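Putative TetR-family transcriptional regulator (Streptomyces coelicolor, PDB 2HXO) probably binds regulatory DNA as a transcription factor of the TetR family, pairing an N-terminal helix-turn-helix with a helical C-terminal domain. Local coordinates at residues Glu19-Ala24 with Trp55-Lys60; Asp85-Ala90 with Gln137-Pro142; Thr110-Gln115 with Gly122-Arg127; Leu158-Gln163 with Glu216-Gly221. All blocks are in the same frame, centred on the assembly; numbering follows the deposited sequence.

Contact 1 (Glu19-Ala24 with Trp55-Lys60); sequences ERIVGA and WHITGK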
loop_
_atom_site.group_PDB
_atom_site.type_symbol
_atom_site.label_atom_id
_atom_site.label_comp_id
_atom_site.label_asym_id
_atom_site.label_seq_id
_atom_site.Cartn_x
_atom_site.Cartn_y
_atom_site.Cartn_z
ATOM N N GLU A 19 -2.805 -3.382 -29.514
ATOM C CA GLU A 19 -1.458 -3.352 -28.961
ATOM C C GLU A 19 -0.775 -2.015 -29.218
ATOM O O GLU A 19 -0.077 -1.488 -28.349
ATOM C CB GLU A 19 -0.611 -4.473 -29.573
ATOM C CG GLU A 19 -1.219 -5.865 -29.466
ATOM C CD GLU A 19 -2.453 -6.045 -30.335
ATOM O OE1 GLU A 19 -2.355 -5.829 -31.565
ATOM O OE2 GLU A 19 -3.520 -6.408 -29.791
ATOM N N ARG A 20 -0.976 -1.474 -30.418
ATOM C CA ARG A 20 -0.371 -0.202 -30.788
ATOM C C ARG A 20 -0.846 0.911 -29.868
ATOM O O ARG A 20 -0.040 1.603 -29.232
ATOM C CB ARG A 20 -0.717 0.164 -32.232
ATOM C CG ARG A 20 -0.094 -0.720 -33.293
ATOM C CD ARG A 20 -0.337 -0.131 -34.679
ATOM N NE ARG A 20 0.248 1.201 -34.809
ATOM C CZ ARG A 20 0.065 2.002 -35.856
ATOM N NH1 ARG A 20 -0.696 1.606 -36.873
ATOM N NH2 ARG A 20 0.646 3.198 -35.888
ATOM N N ILE A 21 -2.161 1.084 -29.806
ATOM C CA ILE A 21 -2.744 2.111 -28.965
ATOM C C ILE A 21 -2.201 1.980 -27.544
ATOM O O ILE A 21 -1.659 2.933 -26.986
ATOM C CB ILE A 21 -4.271 1.978 -28.910
ATOM C CG1 ILE A 21 -4.830 1.761 -30.319
ATOM C CG2 ILE A 21 -4.874 3.215 -28.256
ATOM C CD1 ILE A 21 -4.648 2.926 -31.248
ATOM N N VAL A 22 -2.344 0.789 -26.967
ATOM C CA VAL A 22 -1.879 0.545 -25.604
ATOM C C VAL A 22 -0.374 0.757 -25.461
ATOM O O VAL A 22 0.075 1.443 -24.546
ATOM C CB VAL A 22 -2.245 -0.886 -25.142
ATOM C CG1 VAL A 22 -1.758 -1.117 -23.727
ATOM C CG2 VAL A 22 -3.756 -1.083 -25.221
ATOM N N GLY A 23 0.401 0.174 -26.370
ATOM C CA GLY A 23 1.844 0.338 -26.312
ATOM C C GLY A 23 2.238 1.807 -26.272
ATOM O O GLY A 23 3.140 2.199 -25.529
ATOM N N ALA A 24 1.547 2.624 -27.066
ATOM C CA ALA A 24 1.825 4.054 -27.130
ATOM C C ALA A 24 1.564 4.749 -25.798
ATOM O O ALA A 24 2.374 5.549 -25.338
ATOM C CB ALA A 24 0.987 4.700 -28.226
ATOM N N TRP A 55 -12.392 5.367 -33.319
ATOM C CA TRP A 55 -12.748 3.995 -33.650
ATOM C C TRP A 55 -11.977 3.000 -32.778
ATOM O O TRP A 55 -12.423 1.868 -32.578
ATOM C CB TRP A 55 -12.462 3.698 -35.125
ATOM C CG TRP A 55 -13.456 4.301 -36.086
ATOM C CD1 TRP A 55 -13.274 5.404 -36.869
ATOM C CD2 TRP A 55 -14.787 3.832 -36.358
ATOM N NE1 TRP A 55 -14.405 5.651 -37.613
ATOM C CE2 TRP A 55 -15.349 4.702 -37.318
ATOM C CE3 TRP A 55 -15.557 2.760 -35.882
ATOM C CZ2 TRP A 55 -16.650 4.536 -37.815
ATOM C CZ3 TRP A 55 -16.853 2.593 -36.376
ATOM C CH2 TRP A 55 -17.384 3.478 -37.333
ATOM N N HIS A 56 -10.832 3.423 -32.249
ATOM C CA HIS A 56 -10.018 2.532 -31.425
ATOM C C HIS A 56 -9.811 2.983 -29.980
ATOM O O HIS A 56 -9.064 2.355 -29.236
ATOM C CB HIS A 56 -8.667 2.305 -32.104
ATOM C CG HIS A 56 -8.785 1.827 -33.519
ATOM N ND1 HIS A 56 -8.466 2.425 -34.692
ATOM C CD2 HIS A 56 -9.346 0.612 -33.850
ATOM C CE1 HIS A 56 -8.841 1.570 -35.701
ATOM N NE2 HIS A 56 -9.369 0.482 -35.166
ATOM N N ILE A 57 -10.471 4.063 -29.580
ATOM C CA ILE A 57 -10.348 4.538 -28.210
ATOM C C ILE A 57 -11.717 4.953 -27.698
ATOM O O ILE A 57 -12.685 4.998 -28.457
ATOM C CB ILE A 57 -9.385 5.753 -28.094
ATOM C CG1 ILE A 57 -10.029 7.003 -28.687
ATOM C CG2 ILE A 57 -8.066 5.451 -28.805
ATOM C CD1 ILE A 57 -9.196 8.262 -28.477
ATOM N N THR A 58 -11.796 5.233 -26.402
ATOM C CA THR A 58 -13.032 5.692 -25.783
ATOM C C THR A 58 -12.687 6.893 -24.906
ATOM O O THR A 58 -12.747 8.032 -25.358
ATOM C CB THR A 58 -13.706 4.583 -24.931
ATOM O OG1 THR A 58 -12.795 4.097 -23.935
ATOM C CG2 THR A 58 -14.142 3.427 -25.827
ATOM N N GLY A 59 -12.311 6.628 -23.658
ATOM C CA GLY A 59 -11.943 7.690 -22.738
ATOM C C GLY A 59 -10.556 7.455 -22.152
ATOM O O GLY A 59 -9.955 6.397 -22.351
ATOM N N LYS A 60 -10.041 8.436 -21.421
ATOM C CA LYS A 60 -8.715 8.308 -20.829
ATOM C C LYS A 60 -8.719 7.253 -19.730
ATOM O O LYS A 60 -7.787 6.453 -19.623
ATOM C CB LYS A 60 -8.253 9.653 -20.251
ATOM C CG LYS A 60 -6.856 9.609 -19.640
ATOM C CD LYS A 60 -6.508 10.909 -18.913
ATOM C CE LYS A 60 -5.047 10.919 -18.452
ATOM N NZ LYS A 60 -4.619 12.253 -17.947
#
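Ile21 meets Ile57 methyl to methyl: CG2 of Ile21 lies 3.9 Å from CG2 of Ile57, and the two side chains cross at about a right angle. The second branch of Ile21 serves the preceding residue, its CD1 approaching CB of His56 at 4.2 Å. One isoleucine of helix 18-31 thus spreads its two arms over consecutive residues of the loop before helix 60-76, and the contact is wholly apolar. The first torsion of Ile21 (chi1 -46°) sets CG2 anti to the backbone N and CG1 on the N side, and the second (chi2 -66°) turns CD1 to His56. In His56 the touching is left to CB, since the imidazole leads away from the helix; one face of that ring has CB of Trp55 over its centre, 4.2 Å above the plane. Just beyond, Gly59 is the N-cap of helix 60-76. The backbones stay well apart, the closest CA atoms, those of Ile21 and His56, being separated by 7.7 Å. Within the predicted helix-turn-helix region, residues 38-57, His56 and Ile57 form the end that reaches back to helix 18-31. Around them, Ile21 also packs on Leu46 of helix 39-46, Leu63 of helix 60-76 and Leu16, while Ile57 touches Phe39, so the contact joins the first helix of the DNA-binding region to the loop leading into helix 60-76.

Contact 2 (Asp85-Ala90 with Gln137-Pro142); sequences DSPQDA and QAMGVP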
loop_
_atom_site.group_PDB
_atom_site.type_symbol
_atom_site.label_atom_id
_atom_site.label_comp_id
_atom_site.label_asym_id
_atom_site.label_seq_id
_atom_site.Cartn_x
_atom_site.Cartn_y
_atom_site.Cartn_z
ATOM N N ASP A 85 7.481 -26.044 -8.722
ATOM C CA ASP A 85 6.555 -25.031 -8.214
ATOM C C ASP A 85 5.353 -25.562 -7.474
ATOM O O ASP A 85 4.635 -26.450 -7.932
ATOM C CB ASP A 85 6.075 -24.093 -9.329
ATOM C CG ASP A 85 7.092 -22.993 -9.653
ATOM O OD1 ASP A 85 8.135 -22.878 -8.953
ATOM O OD2 ASP A 85 6.842 -22.242 -10.611
ATOM N N SER A 86 5.188 -25.002 -6.290
ATOM C CA SER A 86 4.095 -25.279 -5.380
ATOM C C SER A 86 3.168 -24.058 -5.451
ATOM O O SER A 86 3.464 -23.088 -6.139
ATOM C CB SER A 86 4.646 -25.413 -3.968
ATOM O OG SER A 86 5.073 -24.160 -3.480
ATOM N N PRO A 87 2.028 -24.098 -4.745
ATOM C CA PRO A 87 1.110 -22.956 -4.773
ATOM C C PRO A 87 1.790 -21.714 -4.226
ATOM O O PRO A 87 1.584 -20.611 -4.722
ATOM C CB PRO A 87 -0.038 -23.427 -3.897
ATOM C CG PRO A 87 -0.074 -24.898 -4.226
ATOM C CD PRO A 87 1.383 -25.266 -4.128
ATOM N N GLN A 88 2.617 -21.915 -3.205
ATOM C CA GLN A 88 3.337 -20.814 -2.580
ATOM C C GLN A 88 4.308 -20.130 -3.538
ATOM O O GLN A 88 4.411 -18.894 -3.536
ATOM C CB GLN A 88 4.055 -21.302 -1.314
ATOM C CG GLN A 88 3.111 -21.531 -0.124
ATOM C CD GLN A 88 2.460 -22.922 -0.092
ATOM O OE1 GLN A 88 2.319 -23.594 -1.123
ATOM N NE2 GLN A 88 2.047 -23.352 1.101
ATOM N N ASP A 89 5.006 -20.926 -4.355
ATOM C CA ASP A 89 5.943 -20.397 -5.342
ATOM C C ASP A 89 5.174 -19.608 -6.379
ATOM O O ASP A 89 5.609 -18.536 -6.798
ATOM C CB ASP A 89 6.687 -21.518 -6.079
ATOM C CG ASP A 89 7.580 -22.309 -5.183
ATOM O OD1 ASP A 89 8.344 -21.682 -4.439
ATOM O OD2 ASP A 89 7.532 -23.556 -5.222
ATOM N N ALA A 90 4.042 -20.161 -6.811
ATOM C CA ALA A 90 3.225 -19.511 -7.814
ATOM C C ALA A 90 2.777 -18.136 -7.291
ATOM O O ALA A 90 2.818 -17.143 -8.015
ATOM C CB ALA A 90 2.034 -20.387 -8.160
ATOM N N GLN A 137 -6.793 -21.985 -3.033
ATOM C CA GLN A 137 -7.592 -23.208 -3.039
ATOM C C GLN A 137 -6.654 -24.424 -3.049
ATOM O O GLN A 137 -6.873 -25.388 -2.328
ATOM C CB GLN A 137 -8.491 -23.274 -4.278
ATOM C CG GLN A 137 -9.408 -22.094 -4.471
ATOM C CD GLN A 137 -10.321 -22.269 -5.672
ATOM O OE1 GLN A 137 -9.864 -22.363 -6.808
ATOM N NE2 GLN A 137 -11.627 -22.324 -5.420
ATOM N N ALA A 138 -5.600 -24.373 -3.853
ATOM C CA ALA A 138 -4.665 -25.498 -3.914
ATOM C C ALA A 138 -4.012 -25.724 -2.545
ATOM O O ALA A 138 -3.587 -26.830 -2.222
ATOM C CB ALA A 138 -3.596 -25.240 -4.980
HETATM N N MSE A 139 -3.939 -24.670 -1.741
HETATM C CA MSE A 139 -3.339 -24.765 -0.418
HETATM C C MSE A 139 -4.283 -25.393 0.614
HETATM O O MSE A 139 -3.936 -25.535 1.787
HETATM C CB MSE A 139 -2.894 -23.383 0.052
HETATM C CG MSE A 139 -1.622 -22.915 -0.598
HETATM SE SE MSE A 139 -1.208 -21.056 -0.340
HETATM C CE MSE A 139 -0.776 -21.093 1.516
ATOM N N GLY A 140 -5.477 -25.771 0.180
ATOM C CA GLY A 140 -6.414 -26.391 1.106
ATOM C C GLY A 140 -7.132 -25.423 2.046
ATOM O O GLY A 140 -7.573 -25.804 3.126
ATOM N N VAL A 141 -7.225 -24.162 1.650
ATOM C CA VAL A 141 -7.900 -23.168 2.470
ATOM C C VAL A 141 -9.424 -23.351 2.385
ATOM O O VAL A 141 -9.992 -23.391 1.297
ATOM C CB VAL A 141 -7.555 -21.732 2.003
ATOM C CG1 VAL A 141 -8.427 -20.711 2.751
ATOM C CG2 VAL A 141 -6.062 -21.449 2.203
ATOM N N PRO A 142 -10.102 -23.468 3.537
ATOM C CA PRO A 142 -11.563 -23.638 3.509
ATOM C C PRO A 142 -12.183 -22.539 2.657
ATOM O O PRO A 142 -11.692 -21.406 2.634
ATOM C CB PRO A 142 -11.954 -23.529 4.983
ATOM C CG PRO A 142 -10.767 -24.137 5.677
ATOM C CD PRO A 142 -9.587 -23.518 4.917
#
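Selenomethionine Met139, followed outward, lies against Pro87 and Gln88 at the start of helix 87-104. Its CB continues into CG, which rests 3.7 Å from CB of Pro87 and 4.0 Å from OE1 of Gln88. SE then passes the amide carbon, 4.1 Å from CD of Gln88. A bend at the last torsion (chi3 70°) turns CE towards the amide nitrogen, 3.6 Å from NE2 of Gln88. Gln88 is itself bent at chi2 (86°), and its side chain crosses the selenomethionine at a slant, with NE2 nearest CE. Next to this, the pyrrolidine ring of Pro87 touches Ala138, with CG of Pro87 3.6 Å from CB of Ala138. Both backbones are shaped by helix ends: Ser86 and Asp89 form a capping box, Ser86 N giving Asp89 OD2 a bond of 3.0 Å on the anti side of the carboxylate while the return bond from Asp89 N to Ser86 OG is weak, and Gly140 closes helix 124-138 in a Schellman motif with positive phi. Thr230 of helix 214-230 touches both Gln88 and Met139. No polar bond joins the two segments; the contact is van der Waals in nature, an amide and a proline ring packed against selenomethionine and alanine at the surface.

Contact 3 (Thr110-Gln115 with Gly122-Arg127); sequences TQLATQ and GTVAPR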
loop_
_atom_site.group_PDB
_atom_site.type_symbol
_atom_site.label_atom_id
_atom_site.label_comp_id
_atom_site.label_asym_id
_atom_site.label_seq_id
_atom_site.Cartn_x
_atom_site.Cartn_y
_atom_site.Cartn_z
ATOM N N THR A 110 -0.074 3.695 -8.781
ATOM C CA THR A 110 -1.199 4.603 -8.627
ATOM C C THR A 110 -2.430 4.085 -9.366
ATOM O O THR A 110 -3.551 4.183 -8.866
ATOM C CB THR A 110 -0.854 6.016 -9.166
ATOM O OG1 THR A 110 0.250 6.551 -8.424
ATOM C CG2 THR A 110 -2.051 6.956 -9.021
ATOM N N GLN A 111 -2.217 3.531 -10.556
ATOM C CA GLN A 111 -3.324 3.019 -11.348
ATOM C C GLN A 111 -3.999 1.822 -10.699
ATOM O O GLN A 111 -5.211 1.647 -10.829
ATOM C CB GLN A 111 -2.850 2.665 -12.758
ATOM C CG GLN A 111 -2.587 3.888 -13.612
ATOM C CD GLN A 111 -3.738 4.869 -13.548
ATOM O OE1 GLN A 111 -4.889 4.498 -13.775
ATOM N NE2 GLN A 111 -3.435 6.127 -13.234
ATOM N N LEU A 112 -3.219 1.002 -9.998
ATOM C CA LEU A 112 -3.770 -0.165 -9.318
ATOM C C LEU A 112 -4.680 0.260 -8.163
ATOM O O LEU A 112 -5.723 -0.350 -7.921
ATOM C CB LEU A 112 -2.643 -1.052 -8.794
ATOM C CG LEU A 112 -1.788 -1.776 -9.835
ATOM C CD1 LEU A 112 -0.616 -2.448 -9.137
ATOM C CD2 LEU A 112 -2.626 -2.803 -10.585
ATOM N N ALA A 113 -4.290 1.314 -7.454
ATOM C CA ALA A 113 -5.097 1.814 -6.345
ATOM C C ALA A 113 -6.428 2.347 -6.868
ATOM O O ALA A 113 -7.481 2.117 -6.276
ATOM C CB ALA A 113 -4.349 2.917 -5.605
ATOM N N THR A 114 -6.370 3.071 -7.980
ATOM C CA THR A 114 -7.567 3.632 -8.591
ATOM C C THR A 114 -8.398 2.516 -9.200
ATOM O O THR A 114 -9.623 2.583 -9.228
ATOM C CB THR A 114 -7.203 4.653 -9.686
ATOM O OG1 THR A 114 -6.281 4.062 -10.606
ATOM C CG2 THR A 114 -6.569 5.889 -9.064
ATOM N N GLN A 115 -7.714 1.480 -9.669
ATOM C CA GLN A 115 -8.367 0.336 -10.282
ATOM C C GLN A 115 -9.208 -0.413 -9.253
ATOM O O GLN A 115 -10.295 -0.896 -9.568
ATOM C CB GLN A 115 -7.312 -0.601 -10.865
ATOM C CG GLN A 115 -7.822 -1.537 -11.932
ATOM C CD GLN A 115 -8.082 -0.844 -13.255
ATOM O OE1 GLN A 115 -9.216 -1.149 -13.871
ATOM N NE2 GLN A 115 -7.264 -0.054 -13.725
ATOM N N GLY A 122 -13.203 -2.990 -13.835
ATOM C CA GLY A 122 -11.816 -3.168 -14.225
ATOM C C GLY A 122 -11.466 -4.625 -14.458
ATOM O O GLY A 122 -12.000 -5.518 -13.807
ATOM N N THR A 123 -10.547 -4.869 -15.380
ATOM C CA THR A 123 -10.155 -6.230 -15.696
ATOM C C THR A 123 -8.892 -6.700 -14.987
ATOM O O THR A 123 -8.635 -7.895 -14.922
ATOM C CB THR A 123 -9.922 -6.387 -17.193
ATOM O OG1 THR A 123 -8.763 -5.634 -17.564
ATOM C CG2 THR A 123 -11.128 -5.876 -17.971
ATOM N N VAL A 124 -8.100 -5.776 -14.458
ATOM C CA VAL A 124 -6.871 -6.187 -13.809
ATOM C C VAL A 124 -7.123 -6.837 -12.452
ATOM O O VAL A 124 -6.528 -7.866 -12.134
ATOM C CB VAL A 124 -5.886 -5.004 -13.636
ATOM C CG1 VAL A 124 -6.379 -4.068 -12.582
ATOM C CG2 VAL A 124 -4.503 -5.531 -13.249
ATOM N N ALA A 125 -8.022 -6.249 -11.666
ATOM C CA ALA A 125 -8.325 -6.773 -10.345
ATOM C C ALA A 125 -8.730 -8.246 -10.377
ATOM O O ALA A 125 -8.073 -9.086 -9.759
ATOM C CB ALA A 125 -9.413 -5.941 -9.690
ATOM N N PRO A 126 -9.812 -8.585 -11.104
ATOM C CA PRO A 126 -10.247 -9.986 -11.168
ATOM C C PRO A 126 -9.188 -10.962 -11.681
ATOM O O PRO A 126 -9.168 -12.123 -11.287
ATOM C CB PRO A 126 -11.495 -9.924 -12.062
ATOM C CG PRO A 126 -11.264 -8.702 -12.892
ATOM C CD PRO A 126 -10.704 -7.728 -11.902
ATOM N N ARG A 127 -8.306 -10.500 -12.555
ATOM C CA ARG A 127 -7.259 -11.384 -13.065
ATOM C C ARG A 127 -6.184 -11.681 -12.000
ATOM O O ARG A 127 -5.674 -12.797 -11.919
ATOM C CB ARG A 127 -6.646 -10.781 -14.331
ATOM C CG ARG A 127 -7.594 -10.904 -15.508
ATOM C CD ARG A 127 -7.180 -10.096 -16.721
ATOM N NE ARG A 127 -7.996 -10.474 -17.868
ATOM C CZ ARG A 127 -8.189 -9.719 -18.949
ATOM N NH1 ARG A 127 -7.620 -8.525 -19.044
ATOM N NH2 ARG A 127 -8.973 -10.158 -19.927
HETATM O O HOH W 1 -9.723 -3.926 -12.095
HETATM O O HOH W 2 -9.665 -2.179 -17.143
#
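Gly122, at the start of 122-127, comes up against Gln115, its CA lying 3.3 Å from OE1 of Gln115. At Thr123 the backbone N is linked to Gln115 through water 2, although both bonds of this water are weak; the side chain turns away from helix 107-118, and its hydroxyl is bonded to Asp69. Val124 then faces the helix. Its CG1 is modelled too near the Gln115 chain for its position to be trusted, and the apolar contact is carried by CG2, which lies anti to the backbone N (chi1 of CG1 72°) and is directed to CD2 of Leu112 at 4.2 Å. Ala125 follows with its backbone N, which donates to the oxygen of water 1 at 2.9 Å; the same water gives a weak bond to OE1 of Gln115. This one amide oxygen is therefore approached by two waters, one joined to Thr123 N, the other to Ala125 N, where the chain enters helix 124-138. The result is a mostly weak, water-mediated link between helix 107-118 and the start of 122-127, beside the apolar contact of Leu112 with Val124. Gln115 reaches this place with CG anti to its own N (chi1 -159°) and a bend at chi2. Farther along, Pro126 packs on Trp191 of the second subunit, and Arg127 forms a salt bridge with Asp69 of its own chain. Leu112 and Val124 also touch Thr68 and Val72, so helix 60-76, which follows the helix-turn-helix region, packs against this corner.

Contact 4 (Leu158-Gln163 with Glu216-Gly221); sequences LGAAGQ and EQFLAG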
loop_
_atom_site.group_PDB
_atom_site.type_symbol
_atom_site.label_atom_id
_atom_site.label_comp_id
_atom_site.label_asym_id
_atom_site.label_seq_id
_atom_site.Cartn_x
_atom_site.Cartn_y
_atom_site.Cartn_z
ATOM N N LEU A 158 0.243 -4.663 -2.650
ATOM C CA LEU A 158 0.056 -3.239 -2.943
ATOM C C LEU A 158 0.821 -2.348 -1.973
ATOM O O LEU A 158 1.339 -1.296 -2.344
ATOM C CB LEU A 158 -1.424 -2.876 -2.866
ATOM C CG LEU A 158 -2.294 -3.005 -4.116
ATOM C CD1 LEU A 158 -2.045 -4.323 -4.849
ATOM C CD2 LEU A 158 -3.734 -2.903 -3.676
ATOM N N GLY A 159 0.881 -2.773 -0.720
ATOM C CA GLY A 159 1.569 -1.992 0.291
ATOM C C GLY A 159 3.082 -1.999 0.167
ATOM O O GLY A 159 3.727 -0.958 0.307
ATOM N N ALA A 160 3.667 -3.167 -0.074
ATOM C CA ALA A 160 5.116 -3.235 -0.211
ATOM C C ALA A 160 5.521 -2.686 -1.584
ATOM O O ALA A 160 6.415 -1.843 -1.682
ATOM C CB ALA A 160 5.597 -4.675 -0.041
ATOM N N ALA A 161 4.857 -3.145 -2.642
ATOM C CA ALA A 161 5.175 -2.661 -3.987
ATOM C C ALA A 161 4.891 -1.160 -4.107
ATOM O O ALA A 161 5.631 -0.428 -4.765
ATOM C CB ALA A 161 4.370 -3.429 -5.035
ATOM N N GLY A 162 3.811 -0.713 -3.473
ATOM C CA GLY A 162 3.455 0.694 -3.516
ATOM C C GLY A 162 4.555 1.548 -2.914
ATOM O O GLY A 162 4.939 2.571 -3.481
ATOM N N GLN A 163 5.066 1.124 -1.763
ATOM C CA GLN A 163 6.134 1.852 -1.091
ATOM C C GLN A 163 7.399 1.783 -1.938
ATOM O O GLN A 163 8.147 2.755 -2.038
ATOM C CB GLN A 163 6.394 1.251 0.294
ATOM C CG GLN A 163 7.274 2.099 1.208
ATOM C CD GLN A 163 6.798 3.550 1.313
ATOM O OE1 GLN A 163 5.597 3.830 1.293
ATOM N NE2 GLN A 163 7.745 4.476 1.438
ATOM N N GLU A 216 14.074 -8.670 -1.373
ATOM C CA GLU A 216 14.078 -9.819 -0.478
ATOM C C GLU A 216 13.086 -9.604 0.657
ATOM O O GLU A 216 12.440 -10.544 1.123
ATOM C CB GLU A 216 15.481 -10.054 0.079
ATOM C CG GLU A 216 16.450 -10.599 -0.969
ATOM C CD GLU A 216 15.874 -11.787 -1.736
ATOM O OE1 GLU A 216 15.690 -12.866 -1.124
ATOM O OE2 GLU A 216 15.596 -11.637 -2.954
ATOM N N GLN A 217 12.976 -8.365 1.112
ATOM C CA GLN A 217 12.040 -8.044 2.172
ATOM C C GLN A 217 10.649 -8.408 1.650
ATOM O O GLN A 217 9.871 -9.093 2.318
ATOM C CB GLN A 217 12.098 -6.547 2.491
ATOM C CG GLN A 217 11.042 -6.101 3.494
ATOM C CD GLN A 217 11.174 -6.850 4.800
ATOM O OE1 GLN A 217 12.244 -6.846 5.405
ATOM N NE2 GLN A 217 10.089 -7.506 5.240
ATOM N N PHE A 218 10.361 -7.938 0.442
ATOM C CA PHE A 218 9.100 -8.184 -0.225
ATOM C C PHE A 218 8.734 -9.664 -0.214
ATOM O O PHE A 218 7.648 -10.035 0.239
ATOM C CB PHE A 218 9.181 -7.683 -1.665
ATOM C CG PHE A 218 7.886 -7.817 -2.426
ATOM C CD1 PHE A 218 6.742 -7.141 -2.001
ATOM C CD2 PHE A 218 7.805 -8.632 -3.554
ATOM C CE1 PHE A 218 5.535 -7.272 -2.684
ATOM C CE2 PHE A 218 6.601 -8.770 -4.244
ATOM C CZ PHE A 218 5.458 -8.082 -3.802
ATOM N N LEU A 219 9.645 -10.507 -0.697
ATOM C CA LEU A 219 9.427 -11.953 -0.743
ATOM C C LEU A 219 9.288 -12.599 0.629
ATOM O O LEU A 219 8.568 -13.586 0.777
ATOM C CB LEU A 219 10.559 -12.646 -1.500
ATOM C CG LEU A 219 10.588 -12.454 -3.017
ATOM C CD1 LEU A 219 11.756 -13.244 -3.608
ATOM C CD2 LEU A 219 9.262 -12.924 -3.617
ATOM N N ALA A 220 9.989 -12.062 1.623
ATOM C CA ALA A 220 9.917 -12.598 2.984
ATOM C C ALA A 220 8.547 -12.271 3.570
ATOM O O ALA A 220 7.928 -13.116 4.224
ATOM C CB ALA A 220 11.013 -11.995 3.855
ATOM N N GLY A 221 8.070 -11.054 3.321
ATOM C CA GLY A 221 6.763 -10.655 3.825
ATOM C C GLY A 221 5.639 -11.493 3.227
ATOM O O GLY A 221 4.732 -11.930 3.943
#
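A buried helix-to-helix contact joins helix 146-166 to helix 214-230 within the C-terminal domain, made chiefly by the methyl of Ala160 against the ring of Phe218. Ala160 points this methyl at the ring, with CB 3.4 Å from CD1 of Phe218 and 3.7 Å from CE1. The methyl comes in at the edge of the ring, in its plane, so the touching is with ring carbons along one side rather than with a face. The backbone of the next residue lies farther off, Ala161 N being 4.2 Å from CE1 of Phe218. Phe218 holds CG anti to its backbone N (chi1 -177°), which throws the ring across to helix 146-166. With alanine at the meeting place, the helices come close: the nearest CA atoms, those of Ala160 and Phe218, are 6.4 Å apart. The carbonyl O of Phe218 accepts from the hydroxyl of Tyr156, and Gln217 bonds His212 of its own chain through OE1 and Thr148 O of the second subunit through NE2. Beyond the pair, the Phe218 ring is stacked with Trp99 and packs on Ala95 and Leu96 of helix 87-104, while Ala161 touches Thr102, so that a third helix completes the cluster around the ring. Gln163 bonds Ala113 of the second subunit; with Gln217 on Thr148, both helices take part in the dimer interface.

Contact 4 is the buried one of the set, contacts 1 and 3 are partly buried, and contact 2 lies at the surface. Contact 1 belongs to the DNA-binding region and stands about 31 Å, centre to centre, from contact 4; the other three share the C-terminal domain. Contacts 2 and 3 use opposite ends of helix 124-138, the first at its C-terminal end and the second at its N-terminal end, with centres about 23 Å apart. Chemistry follows place: aliphatic methyls in contact 1, an aromatic edge in contact 4, an amide on selenomethionine in contact 2, and bridging water in contact 3. Contacts 3 and 4 touch the second subunit through several residues, contact 2 through one, and contact 1 not at all.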